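Local structure of multiheme cytochrome cf (Carboxydothermus ferrireducens DSM 11255, 6QVM) at residues Glu108-Val112 / Ala205-Gln210; Lys129-Tyr134 / Ala166-Leu171. The protein probably carries electrons through a chain of c-type hemes to insoluble extracellular Fe(III) while being inserted in the S-layer. All blocks are in the same frame, centred on the assembly; numbering follows the deposited sequence.

Contact 1: Glu108-Val112 / Ala205-Gln210; sequences EFARV and AFNAVQ
Both segments are regular alpha-helix, E108-V112 within helix 102-113 and A205-Q210 within helix 199-212. They run nearly parallel, with 13° between their N-to-C directions and segment axes 10.0 Å apart at closest. F109 CA faces F206 CA at 6.9 Å and V112 CA faces Q210 CA at 6.6 Å. Side chains fill the gap between the axes; no direct hydrogen bond crosses it. F206, with chi1 t, is a knob in a hole formed by E108, F109, R111 and V112: its CE1 lies 3.5 Å from V112 CG2, and its CZ 3.4 Å from E108 OE2. F109 takes chi1 m and reaches across, CE1 to 4.0 Å from F206 CD1 and CZ to 4.0 Å from A205 CB. V209 CG2 sits over the F109 face in a CH-pi contact, 4.1 Å from the ring centroid, and V209 CG1 is 3.8 Å from V112 CG1. Such parallel packing fits the helical bundle of an S-layer homology domain, which this part of the chain probably forms. Along one margin, R111 makes a bidentate salt bridge within its own helix, NE to E108 OE1 and NH2 to E108 OE2, each 2.8 Å; E79 and R80 extend the charge network. One water accepts from R111 NH2 at 2.7 Å and from Q210 NE2 at 2.8 Å.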
ATOM      1  N   GLU A 108     -10.357  21.595 -24.133  1.00 43.85           N
ATOM      2  CA  GLU A 108     -11.379  20.555 -24.072  1.00 39.96           C
ATOM      3  C   GLU A 108     -11.344  19.648 -25.296  1.00 37.61           C
ATOM      4  O   GLU A 108     -11.515  18.431 -25.166  1.00 45.15           O
ATOM      5  CB  GLU A 108     -12.759  21.183 -23.910  1.00 43.16           C
ATOM      6  CG  GLU A 108     -13.129  21.511 -22.467  1.00 48.74           C
ATOM      7  CD  GLU A 108     -13.276  20.267 -21.605  1.00 57.82           C
ATOM      8  OE1 GLU A 108     -12.313  19.912 -20.894  1.00 54.04           O
ATOM      9  OE2 GLU A 108     -14.353  19.634 -21.652  1.00 58.57           O
ATOM     10  N   PHE A 109     -11.143  20.217 -26.488  1.00 53.01           N
ATOM     11  CA  PHE A 109     -10.995  19.394 -27.684  1.00 53.91           C
ATOM     12  C   PHE A 109      -9.806  18.450 -27.552  1.00 54.60           C
ATOM     13  O   PHE A 109      -9.873  17.293 -27.979  1.00 44.93           O
ATOM     14  CB  PHE A 109     -10.844  20.278 -28.926  1.00 53.22           C
ATOM     15  CG  PHE A 109     -12.151  20.747 -29.510  1.00 53.54           C
ATOM     16  CD1 PHE A 109     -13.192  21.154 -28.691  1.00 55.34           C
ATOM     17  CD2 PHE A 109     -12.332  20.789 -30.882  1.00 56.13           C
ATOM     18  CE1 PHE A 109     -14.396  21.585 -29.231  1.00 58.71           C
ATOM     19  CE2 PHE A 109     -13.528  21.221 -31.429  1.00 57.81           C
ATOM     20  CZ  PHE A 109     -14.565  21.614 -30.602  1.00 50.21           C
ATOM     21  N   ALA A 110      -8.712  18.922 -26.952  1.00 53.67           N
ATOM     22  CA  ALA A 110      -7.556  18.058 -26.743  1.00 60.75           C
ATOM     23  C   ALA A 110      -7.861  16.971 -25.720  1.00 59.02           C
ATOM     24  O   ALA A 110      -7.587  15.790 -25.957  1.00 54.19           O
ATOM     25  CB  ALA A 110      -6.351  18.886 -26.308  1.00 61.04           C
ATOM     26  N   ARG A 111      -8.438  17.349 -24.578  1.00 48.59           N
ATOM     27  CA  ARG A 111      -8.704  16.374 -23.523  1.00 51.18           C
ATOM     28  C   ARG A 111      -9.541  15.206 -24.033  1.00 47.48           C
ATOM     29  O   ARG A 111      -9.203  14.037 -23.807  1.00 50.14           O
ATOM     30  CB  ARG A 111      -9.412  17.052 -22.352  1.00 48.20           C
ATOM     31  CG  ARG A 111      -9.904  16.061 -21.303  1.00 42.24           C
ATOM     32  CD  ARG A 111     -10.719  16.719 -20.208  1.00 38.41           C
ATOM     33  NE  ARG A 111     -12.032  17.180 -20.663  1.00 40.81           N
ATOM     34  CZ  ARG A 111     -13.073  16.382 -20.897  1.00 38.69           C
ATOM     35  NH1 ARG A 111     -12.961  15.075 -20.732  1.00 35.22           N
ATOM     36  NH2 ARG A 111     -14.236  16.887 -21.290  1.00 39.46           N
ATOM     37  N   VAL A 112     -10.652  15.509 -24.707  1.00 47.21           N
ATOM     38  CA  VAL A 112     -11.578  14.459 -25.114  1.00 45.74           C
ATOM     39  C   VAL A 112     -10.960  13.590 -26.204  1.00 52.30           C
ATOM     40  O   VAL A 112     -11.148  12.366 -26.224  1.00 55.97           O
ATOM     41  CB  VAL A 112     -12.921  15.078 -25.547  1.00 40.32           C
ATOM     42  CG1 VAL A 112     -13.829  14.023 -26.167  1.00 35.55           C
ATOM     43  CG2 VAL A 112     -13.586  15.732 -24.357  1.00 37.93           C
ATOM     44  N   ALA A 205     -20.141  21.500 -31.845  1.00 50.56           N
ATOM     45  CA  ALA A 205     -18.878  20.935 -32.306  1.00 47.77           C
ATOM     46  C   ALA A 205     -18.278  20.017 -31.249  1.00 49.02           C
ATOM     47  O   ALA A 205     -17.784  18.929 -31.565  1.00 45.22           O
ATOM     48  CB  ALA A 205     -17.906  22.052 -32.682  1.00 45.53           C
ATOM     49  N   PHE A 206     -18.324  20.436 -29.980  1.00 39.84           N
ATOM     50  CA  PHE A 206     -17.810  19.610 -28.890  1.00 42.05           C
ATOM     51  C   PHE A 206     -18.559  18.284 -28.798  1.00 45.80           C
ATOM     52  O   PHE A 206     -17.951  17.235 -28.554  1.00 41.83           O
ATOM     53  CB  PHE A 206     -17.904  20.386 -27.573  1.00 40.49           C
ATOM     54  CG  PHE A 206     -17.336  19.657 -26.389  1.00 48.28           C
ATOM     55  CD1 PHE A 206     -16.013  19.252 -26.373  1.00 46.66           C
ATOM     56  CD2 PHE A 206     -18.128  19.386 -25.283  1.00 44.94           C
ATOM     57  CE1 PHE A 206     -15.487  18.585 -25.274  1.00 46.59           C
ATOM     58  CE2 PHE A 206     -17.612  18.716 -24.186  1.00 42.41           C
ATOM     59  CZ  PHE A 206     -16.289  18.316 -24.181  1.00 44.34           C
ATOM     60  N   ASN A 207     -19.879  18.310 -29.024  1.00 38.31           N
ATOM     61  CA  ASN A 207     -20.662  17.079 -28.998  1.00 42.52           C
ATOM     62  C   ASN A 207     -20.189  16.103 -30.069  1.00 46.29           C
ATOM     63  O   ASN A 207     -20.179  14.886 -29.849  1.00 57.30           O
ATOM     64  CB  ASN A 207     -22.152  17.393 -29.168  1.00 37.04           C
ATOM     65  CG  ASN A 207     -22.738  18.094 -27.959  1.00 49.27           C
ATOM     66  OD1 ASN A 207     -22.150  18.078 -26.874  1.00 46.50           O
ATOM     67  ND2 ASN A 207     -23.886  18.735 -28.146  1.00 54.34           N
ATOM     68  N   ALA A 208     -19.806  16.616 -31.239  1.00 47.43           N
ATOM     69  CA  ALA A 208     -19.296  15.748 -32.295  1.00 47.91           C
ATOM     70  C   ALA A 208     -17.954  15.132 -31.915  1.00 52.52           C
ATOM     71  O   ALA A 208     -17.666  13.989 -32.291  1.00 55.92           O
ATOM     72  CB  ALA A 208     -19.172  16.527 -33.602  1.00 48.52           C
ATOM     73  N   VAL A 209     -17.122  15.873 -31.179  1.00 37.19           N
ATOM     74  CA  VAL A 209     -15.893  15.298 -30.641  1.00 43.23           C
ATOM     75  C   VAL A 209     -16.216  14.239 -29.594  1.00 48.10           C
ATOM     76  O   VAL A 209     -15.606  13.164 -29.565  1.00 55.63           O
ATOM     77  CB  VAL A 209     -14.991  16.405 -30.063  1.00 45.24           C
ATOM     78  CG1 VAL A 209     -13.719  15.806 -29.503  1.00 47.09           C
ATOM     79  CG2 VAL A 209     -14.678  17.456 -31.118  1.00 45.78           C
ATOM     80  N   GLN A 210     -17.196  14.517 -28.729  1.00 48.25           N
ATOM     81  CA  GLN A 210     -17.590  13.546 -27.710  1.00 50.65           C
ATOM     82  C   GLN A 210     -18.220  12.301 -28.321  1.00 45.42           C
ATOM     83  O   GLN A 210     -18.105  11.208 -27.755  1.00 55.46           O
ATOM     84  CB  GLN A 210     -18.554  14.184 -26.714  1.00 44.60           C
ATOM     85  CG  GLN A 210     -17.876  14.968 -25.609  1.00 52.07           C
ATOM     86  CD  GLN A 210     -18.871  15.634 -24.677  1.00 55.94           C
ATOM     87  OE1 GLN A 210     -19.805  16.302 -25.122  1.00 67.04           O
ATOM     88  NE2 GLN A 210     -18.687  15.442 -23.378  1.00 48.61           N
TER
HETATM   89  O   HOH W   1     -16.205  15.148 -22.061  1.00 42.34           O

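Contact 2: Lys129-Tyr134 / Ala166-Leu171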
ATOM      1  N   LYS A 129     -15.670  31.318 -36.155  1.00 49.11           N
ATOM      2  CA  LYS A 129     -16.318  30.218 -36.857  1.00 51.09           C
ATOM      3  C   LYS A 129     -15.336  29.441 -37.721  1.00 56.20           C
ATOM      4  O   LYS A 129     -15.485  28.225 -37.889  1.00 64.75           O
ATOM      5  CB  LYS A 129     -17.470  30.770 -37.698  1.00 54.32           C
ATOM      6  CG  LYS A 129     -18.395  29.729 -38.303  1.00 48.66           C
ATOM      7  CD  LYS A 129     -19.779  30.324 -38.471  1.00 60.01           C
ATOM      8  CE  LYS A 129     -20.693  29.443 -39.295  1.00 51.49           C
ATOM      9  NZ  LYS A 129     -22.047  30.051 -39.377  1.00 67.33           N
ATOM     10  N   GLN A 130     -14.317  30.110 -38.262  1.00 56.98           N
ATOM     11  CA  GLN A 130     -13.399  29.414 -39.153  1.00 58.67           C
ATOM     12  C   GLN A 130     -12.357  28.623 -38.373  1.00 57.41           C
ATOM     13  O   GLN A 130     -11.970  27.531 -38.797  1.00 57.45           O
ATOM     14  CB  GLN A 130     -12.726  30.398 -40.112  1.00 55.57           C
ATOM     15  CG  GLN A 130     -11.779  31.394 -39.452  1.00 57.93           C
ATOM     16  CD  GLN A 130     -11.135  32.330 -40.448  1.00 64.73           C
ATOM     17  OE1 GLN A 130     -10.472  31.895 -41.389  1.00 55.56           O
ATOM     18  NE2 GLN A 130     -11.339  33.627 -40.256  1.00 52.23           N
ATOM     19  N   ARG A 131     -11.904  29.135 -37.229  1.00 56.31           N
ATOM     20  CA  ARG A 131     -10.920  28.373 -36.474  1.00 63.26           C
ATOM     21  C   ARG A 131     -11.570  27.311 -35.598  1.00 59.28           C
ATOM     22  O   ARG A 131     -10.904  26.346 -35.211  1.00 59.82           O
ATOM     23  CB  ARG A 131     -10.030  29.310 -35.659  1.00 67.93           C
ATOM     24  CG  ARG A 131      -8.688  29.522 -36.353  1.00 71.19           C
ATOM     25  CD  ARG A 131      -7.751  30.489 -35.676  1.00 73.78           C
ATOM     26  NE  ARG A 131      -6.933  29.885 -34.621  1.00 74.25           N
ATOM     27  CZ  ARG A 131      -6.027  28.924 -34.812  1.00 68.34           C
ATOM     28  NH1 ARG A 131      -5.320  28.461 -33.791  1.00 71.95           N
ATOM     29  NH2 ARG A 131      -5.819  28.419 -36.019  1.00 55.31           N
ATOM     30  N   LEU A 132     -12.861  27.455 -35.288  1.00 53.91           N
ATOM     31  CA  LEU A 132     -13.593  26.329 -34.720  1.00 52.61           C
ATOM     32  C   LEU A 132     -13.649  25.173 -35.708  1.00 51.26           C
ATOM     33  O   LEU A 132     -13.496  24.009 -35.322  1.00 55.73           O
ATOM     34  CB  LEU A 132     -15.003  26.751 -34.317  1.00 53.20           C
ATOM     35  CG  LEU A 132     -15.923  25.604 -33.873  1.00 48.28           C
ATOM     36  CD1 LEU A 132     -15.409  24.964 -32.587  1.00 38.20           C
ATOM     37  CD2 LEU A 132     -17.362  26.076 -33.708  1.00 55.58           C
ATOM     38  N   ALA A 133     -13.873  25.475 -36.991  1.00 50.02           N
ATOM     39  CA  ALA A 133     -13.873  24.431 -38.010  1.00 59.32           C
ATOM     40  C   ALA A 133     -12.497  23.794 -38.153  1.00 62.58           C
ATOM     41  O   ALA A 133     -12.395  22.601 -38.461  1.00 65.50           O
ATOM     42  CB  ALA A 133     -14.341  25.003 -39.347  1.00 59.31           C
ATOM     43  N   TYR A 134     -11.434  24.568 -37.931  1.00 66.54           N
ATOM     44  CA  TYR A 134     -10.080  24.025 -37.979  1.00 67.41           C
ATOM     45  C   TYR A 134      -9.815  23.118 -36.783  1.00 60.69           C
ATOM     46  O   TYR A 134      -9.432  21.952 -36.945  1.00 64.89           O
ATOM     47  CB  TYR A 134      -9.072  25.172 -38.033  1.00 73.34           C
ATOM     48  CG  TYR A 134      -7.620  24.751 -37.984  1.00 81.27           C
ATOM     49  CD1 TYR A 134      -7.059  23.989 -39.005  1.00 79.03           C
ATOM     50  CD2 TYR A 134      -6.799  25.145 -36.932  1.00 81.78           C
ATOM     51  CE1 TYR A 134      -5.725  23.617 -38.968  1.00 73.63           C
ATOM     52  CE2 TYR A 134      -5.467  24.781 -36.885  1.00 80.51           C
ATOM     53  CZ  TYR A 134      -4.934  24.018 -37.904  1.00 70.38           C
ATOM     54  OH  TYR A 134      -3.607  23.655 -37.856  1.00 75.03           O
ATOM     55  N   ALA A 166      -5.780  28.290 -44.350  1.00 82.74           N
ATOM     56  CA  ALA A 166      -5.767  27.109 -43.497  1.00 82.89           C
ATOM     57  C   ALA A 166      -7.176  26.586 -43.232  1.00 84.03           C
ATOM     58  O   ALA A 166      -7.409  25.373 -43.248  1.00 74.27           O
ATOM     59  CB  ALA A 166      -5.050  27.427 -42.186  1.00 77.45           C
ATOM     60  N   ASN A 167      -8.135  27.486 -43.022  1.00 87.90           N
ATOM     61  CA  ASN A 167      -9.464  27.121 -42.552  1.00 77.14           C
ATOM     62  C   ASN A 167     -10.485  26.950 -43.672  1.00 78.18           C
ATOM     63  O   ASN A 167     -11.638  26.614 -43.387  1.00 78.20           O
ATOM     64  CB  ASN A 167      -9.970  28.179 -41.564  1.00 60.82           C
ATOM     65  CG  ASN A 167      -8.911  28.602 -40.562  1.00 58.62           C
ATOM     66  OD1 ASN A 167      -8.065  27.804 -40.162  1.00 63.27           O
ATOM     67  ND2 ASN A 167      -8.943  29.867 -40.165  1.00 57.73           N
ATOM     68  N   GLN A 168     -10.094  27.148 -44.933  1.00 84.90           N
ATOM     69  CA  GLN A 168     -11.076  27.226 -46.012  1.00 81.19           C
ATOM     70  C   GLN A 168     -11.747  25.880 -46.258  1.00 71.04           C
ATOM     71  O   GLN A 168     -12.975  25.763 -46.209  1.00 60.47           O
ATOM     72  CB  GLN A 168     -10.416  27.739 -47.292  1.00 94.16           C
ATOM     73  CG  GLN A 168     -10.258  29.249 -47.340  1.00100.25           C
ATOM     74  CD  GLN A 168      -9.740  29.737 -48.677  1.00 83.01           C
ATOM     75  OE1 GLN A 168      -9.175  28.968 -49.451  1.00 83.82           O
ATOM     76  NE2 GLN A 168      -9.946  31.017 -48.962  1.00 82.23           N
ATOM     77  N   LYS A 169     -10.951  24.851 -46.545  1.00 73.20           N
ATOM     78  CA  LYS A 169     -11.528  23.540 -46.831  1.00 73.61           C
ATOM     79  C   LYS A 169     -12.199  22.954 -45.595  1.00 79.61           C
ATOM     80  O   LYS A 169     -13.214  22.254 -45.700  1.00 73.67           O
ATOM     81  CB  LYS A 169     -10.452  22.599 -47.360  1.00 81.77           C
ATOM     82  CG  LYS A 169      -9.240  23.313 -47.942  1.00 83.22           C
ATOM     83  CD  LYS A 169      -8.435  22.384 -48.827  1.00 85.64           C
ATOM     84  CE  LYS A 169      -9.126  22.174 -50.156  1.00 85.25           C
ATOM     85  NZ  LYS A 169      -8.550  21.028 -50.903  1.00 73.42           N
ATOM     86  N   ALA A 170     -11.644  23.228 -44.413  1.00 69.68           N
ATOM     87  CA  ALA A 170     -12.215  22.696 -43.179  1.00 68.22           C
ATOM     88  C   ALA A 170     -13.595  23.281 -42.917  1.00 74.53           C
ATOM     89  O   ALA A 170     -14.516  22.571 -42.494  1.00 63.71           O
ATOM     90  CB  ALA A 170     -11.288  22.981 -42.000  1.00 62.79           C
ATOM     91  N   LEU A 171     -13.758  24.578 -43.174  1.00 67.72           N
ATOM     92  CA  LEU A 171     -15.042  25.224 -42.920  1.00 57.71           C
ATOM     93  C   LEU A 171     -16.144  24.659 -43.810  1.00 57.72           C
ATOM     94  O   LEU A 171     -17.309  24.620 -43.402  1.00 62.86           O
ATOM     95  CB  LEU A 171     -14.908  26.733 -43.114  1.00 50.82           C
ATOM     96  CG  LEU A 171     -16.061  27.660 -42.723  1.00 56.83           C
ATOM     97  CD1 LEU A 171     -16.543  27.375 -41.313  1.00 47.92           C
ATOM     98  CD2 LEU A 171     -15.605  29.106 -42.845  1.00 55.13           C
TER
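Here two helices of what is probably the S-layer homology domain cross steeply: the segments K129-Y134 and A166-L171 make an angle of 74°, with axes only 8.1 Å apart. Alanines on both sides permit that closeness. A133 CA comes within 5.1 Å of L171 CA, and Y134 CA within 5.6 Å of N167 CA.

The apolar part centres on A133, whose CB lies 3.6 Å from L171 CA and 3.8 Å from L171 CD1. P193 touches L171 from the loop before helix 199-212. Side-chain carbons also make van der Waals contacts with backbone carbonyl oxygens: L171 CD1 lies 3.7 Å from K129 O, at the start of helix 129-139, and A170 CB 3.7 Å from A133 O.

N167 has its CA-to-CB bond toward the other helix and its amide near Q130, R131 and Y134. N167 OD1 packs against Y134 CB at 3.5 Å. R131 touches N167 with its CG, and its NE forms a salt bridge with E102; K129 NZ bonds to the S181 carbonyl. A single direct hydrogen bond joins the segments, from N167 ND2 to Q130 OE1 at 2.8 Å, and that same oxygen also accepts from A164 N.

Helix 129-139 connects the two contacts. Its L132, which makes no contact with 166-171, packs on contact 1, where L132 CD1 lies 3.8 Å from A205 CB and 4.0 Å from F109 CZ; L136, one turn on, touches F109 and V209. Helices 102-113, 129-139 and 199-212 thus share a core, and helix 165-176 crosses the outside of helix 129-139. Contact 1 is accordingly buried and built from aromatic and branched side chains, with its ion pair and water at one margin. Contact 2, partly buried and farther from the chain centre, combines alanines with L171 and a side-chain amide hydrogen bond between N167 and Q130. The centres of contact 1 and contact 2 are about 16 Å apart.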